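Local coordinates for glutamate--LysW ligase ArgX (Sulfolobus tokodaii, PDB 3VPB), which catalyses the ATP-dependent joining of glutamate, through its amino group, to the gamma-carboxylate of the C-terminal glutamate of the carrier protein LysW in arginine biosynthesis, at the interface of chains A and B. Residues are numbered along the deposited sequence; one frame, centred on the assembly and turned at random. Chains: chain A/B, Putative acetylornithine deacetylase.

The interface of chains A and B. Residues chain A 58, 86, 129-130, 158, 160, 163; chain B 58, 62.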
ATOM      1  N   TYR A  58      -9.267   0.270  13.784  1.00 16.43           N
ATOM      2  CA  TYR A  58      -8.119  -0.332  14.512  1.00 16.65           C
ATOM      3  C   TYR A  58      -7.829   0.449  15.808  1.00 16.17           C
ATOM      4  O   TYR A  58      -7.516  -0.143  16.856  1.00 16.41           O
ATOM      5  CB  TYR A  58      -6.876  -0.414  13.617  1.00 16.90           C
ATOM      6  CG  TYR A  58      -7.001  -1.429  12.505  1.00 19.51           C
ATOM      7  CD1 TYR A  58      -7.348  -2.752  12.776  1.00 24.15           C
ATOM      8  CD2 TYR A  58      -6.733  -1.077  11.188  1.00 22.05           C
ATOM      9  CE1 TYR A  58      -7.480  -3.690  11.746  1.00 26.56           C
ATOM     10  CE2 TYR A  58      -6.852  -2.009  10.157  1.00 25.34           C
ATOM     11  CZ  TYR A  58      -7.215  -3.313  10.446  1.00 25.41           C
ATOM     12  OH  TYR A  58      -7.336  -4.249   9.428  1.00 27.95           O
ATOM     13  N   ASP A  86     -16.022  -6.478  11.223  1.00 19.13           N
ATOM     14  CA  ASP A  86     -15.681  -7.387  10.156  1.00 17.77           C
ATOM     15  C   ASP A  86     -16.918  -8.097   9.646  1.00 17.28           C
ATOM     16  O   ASP A  86     -17.545  -8.900  10.371  1.00 16.39           O
ATOM     17  CB  ASP A  86     -14.647  -8.386  10.640  1.00 18.42           C
ATOM     18  CG  ASP A  86     -14.058  -9.169   9.506  1.00 20.00           C
ATOM     19  OD1 ASP A  86     -12.858  -8.981   9.233  1.00 25.07           O
ATOM     20  OD2 ASP A  86     -14.809  -9.941   8.861  1.00 20.17           O
ATOM     21  N   PRO A 129     -14.575  -7.256   3.662  1.00 16.02           N
ATOM     22  CA  PRO A 129     -15.124  -7.397   5.011  1.00 16.62           C
ATOM     23  C   PRO A 129     -14.896  -6.195   5.926  1.00 17.78           C
ATOM     24  O   PRO A 129     -15.562  -6.094   6.963  1.00 17.16           O
ATOM     25  CB  PRO A 129     -14.381  -8.630   5.570  1.00 17.02           C
ATOM     26  CG  PRO A 129     -13.113  -8.686   4.798  1.00 16.99           C
ATOM     27  CD  PRO A 129     -13.469  -8.202   3.414  1.00 16.97           C
ATOM     28  N   ILE A 130     -13.931  -5.350   5.574  1.00 17.80           N
ATOM     29  CA  ILE A 130     -13.599  -4.153   6.340  1.00 19.39           C
ATOM     30  C   ILE A 130     -13.902  -2.941   5.491  1.00 19.52           C
ATOM     31  O   ILE A 130     -13.723  -2.946   4.261  1.00 19.43           O
ATOM     32  CB  ILE A 130     -12.112  -4.168   6.818  1.00 19.75           C
ATOM     33  CG1 ILE A 130     -11.901  -5.347   7.765  1.00 22.23           C
ATOM     34  CG2 ILE A 130     -11.723  -2.883   7.563  1.00 22.03           C
ATOM     35  CD1 ILE A 130     -10.462  -5.746   7.947  1.00 28.87           C
ATOM     36  N   ASN A 158      -3.956  -3.515   2.384  1.00 17.98           N
ATOM     37  CA  ASN A 158      -4.444  -4.267   3.552  1.00 17.40           C
ATOM     38  C   ASN A 158      -5.017  -5.571   2.997  1.00 16.67           C
ATOM     39  O   ASN A 158      -5.990  -5.557   2.250  1.00 17.40           O
ATOM     40  CB  ASN A 158      -5.520  -3.443   4.280  1.00 17.38           C
ATOM     41  CG  ASN A 158      -6.098  -4.157   5.488  1.00 18.70           C
ATOM     42  OD1 ASN A 158      -6.176  -5.400   5.531  1.00 18.24           O
ATOM     43  ND2 ASN A 158      -6.503  -3.372   6.491  1.00 18.75           N
ATOM     44  N   ALA A 160      -6.848  -7.806   4.081  1.00 18.48           N
ATOM     45  CA  ALA A 160      -8.270  -8.049   4.362  1.00 19.26           C
ATOM     46  C   ALA A 160      -9.158  -7.459   3.249  1.00 19.52           C
ATOM     47  O   ALA A 160     -10.248  -7.963   2.978  1.00 19.35           O
ATOM     48  CB  ALA A 160      -8.661  -7.500   5.748  1.00 20.15           C
ATOM     49  N   ALA A 163     -10.131  -9.943   0.465  1.00 16.48           N
ATOM     50  CA  ALA A 163     -11.200 -10.911   0.718  1.00 15.49           C
ATOM     51  C   ALA A 163     -12.492 -10.360   0.122  1.00 15.10           C
ATOM     52  O   ALA A 163     -12.839  -9.206   0.350  1.00 15.22           O
ATOM     53  CB  ALA A 163     -11.374 -11.121   2.185  1.00 14.86           C
TER
ATOM     54  N   TYR B  58      -5.508 -13.737   7.385  1.00 16.55           N
ATOM     55  CA  TYR B  58      -6.882 -13.370   6.989  1.00 17.05           C
ATOM     56  C   TYR B  58      -7.628 -14.536   6.339  1.00 16.36           C
ATOM     57  O   TYR B  58      -8.815 -14.748   6.620  1.00 17.12           O
ATOM     58  CB  TYR B  58      -6.908 -12.129   6.101  1.00 17.74           C
ATOM     59  CG  TYR B  58      -6.492 -10.860   6.832  1.00 20.13           C
ATOM     60  CD1 TYR B  58      -7.172 -10.418   7.967  1.00 24.43           C
ATOM     61  CD2 TYR B  58      -5.431 -10.095   6.368  1.00 23.36           C
ATOM     62  CE1 TYR B  58      -6.768  -9.247   8.638  1.00 25.54           C
ATOM     63  CE2 TYR B  58      -5.032  -8.933   7.022  1.00 24.65           C
ATOM     64  CZ  TYR B  58      -5.709  -8.511   8.139  1.00 25.92           C
ATOM     65  OH  TYR B  58      -5.293  -7.352   8.766  1.00 29.53           O
ATOM     66  N   TYR B  62     -10.998 -16.089   7.904  1.00 12.10           N
ATOM     67  CA  TYR B  62     -12.250 -16.071   7.160  1.00 13.03           C
ATOM     68  C   TYR B  62     -12.718 -17.462   6.759  1.00 13.60           C
ATOM     69  O   TYR B  62     -13.935 -17.711   6.788  1.00 14.54           O
ATOM     70  CB  TYR B  62     -12.167 -15.140   5.936  1.00 13.45           C
ATOM     71  CG  TYR B  62     -11.953 -13.690   6.305  1.00 12.48           C
ATOM     72  CD1 TYR B  62     -11.116 -12.874   5.550  1.00 13.70           C
ATOM     73  CD2 TYR B  62     -12.549 -13.137   7.435  1.00 14.71           C
ATOM     74  CE1 TYR B  62     -10.924 -11.543   5.923  1.00 12.79           C
ATOM     75  CE2 TYR B  62     -12.368 -11.815   7.798  1.00 15.77           C
ATOM     76  CZ  TYR B  62     -11.537 -11.022   7.022  1.00 15.69           C
ATOM     77  OH  TYR B  62     -11.340  -9.708   7.365  1.00 16.25           O
TER
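B:Tyr62 reaches from helix 57-69 of chain B to chain A, where its phenol OH donates a hydrogen bond of 2.5 Å to OD1 of the A:Asp86 carboxylate. OD1 accepts with its syn lone pair and lies at the ring edge, in plane, while the carboxylate itself is turned 42° from the ring. With CG anti to the backbone N (chi1 -168°), the A:Asp86 side chain meets B:Tyr62 from the opposite direction and offers OD1 to the phenol. Apolar groups gather around the same ring: A:Pro129 CG meets CZ of B:Tyr62 at 3.6 Å, and the A:Ala163 methyl CB touches CE1 of B:Tyr62 at 3.8 Å. A phenylalanine in place of B:Tyr62 would probably leave the A:Asp86 carboxylate without its phenol donor. One helical turn earlier, B:Tyr58 lies flat against A:Ala160, whose CB sits over the ring centre, 3.8 Å from the centroid, in a CH-pi contact. The patch illustrates how two tyrosines a turn apart divide the work, B:Tyr62 making the polar bond and B:Tyr58 packing its face on a methyl; two-fold symmetry repeats it, consistent with the homotetramer ArgX forms. Beside the methyl, on the same side of the ring, A:Asn158 steadies the start of 3-10 helix 159-162: its OD1 accepts the A:Ala160 backbone N at 2.9 Å. The ND2 of the same A:Asn158 amide donates, in the amide plane, to the OH of A:Tyr58, the twin of B:Tyr58, at 3.2 Å.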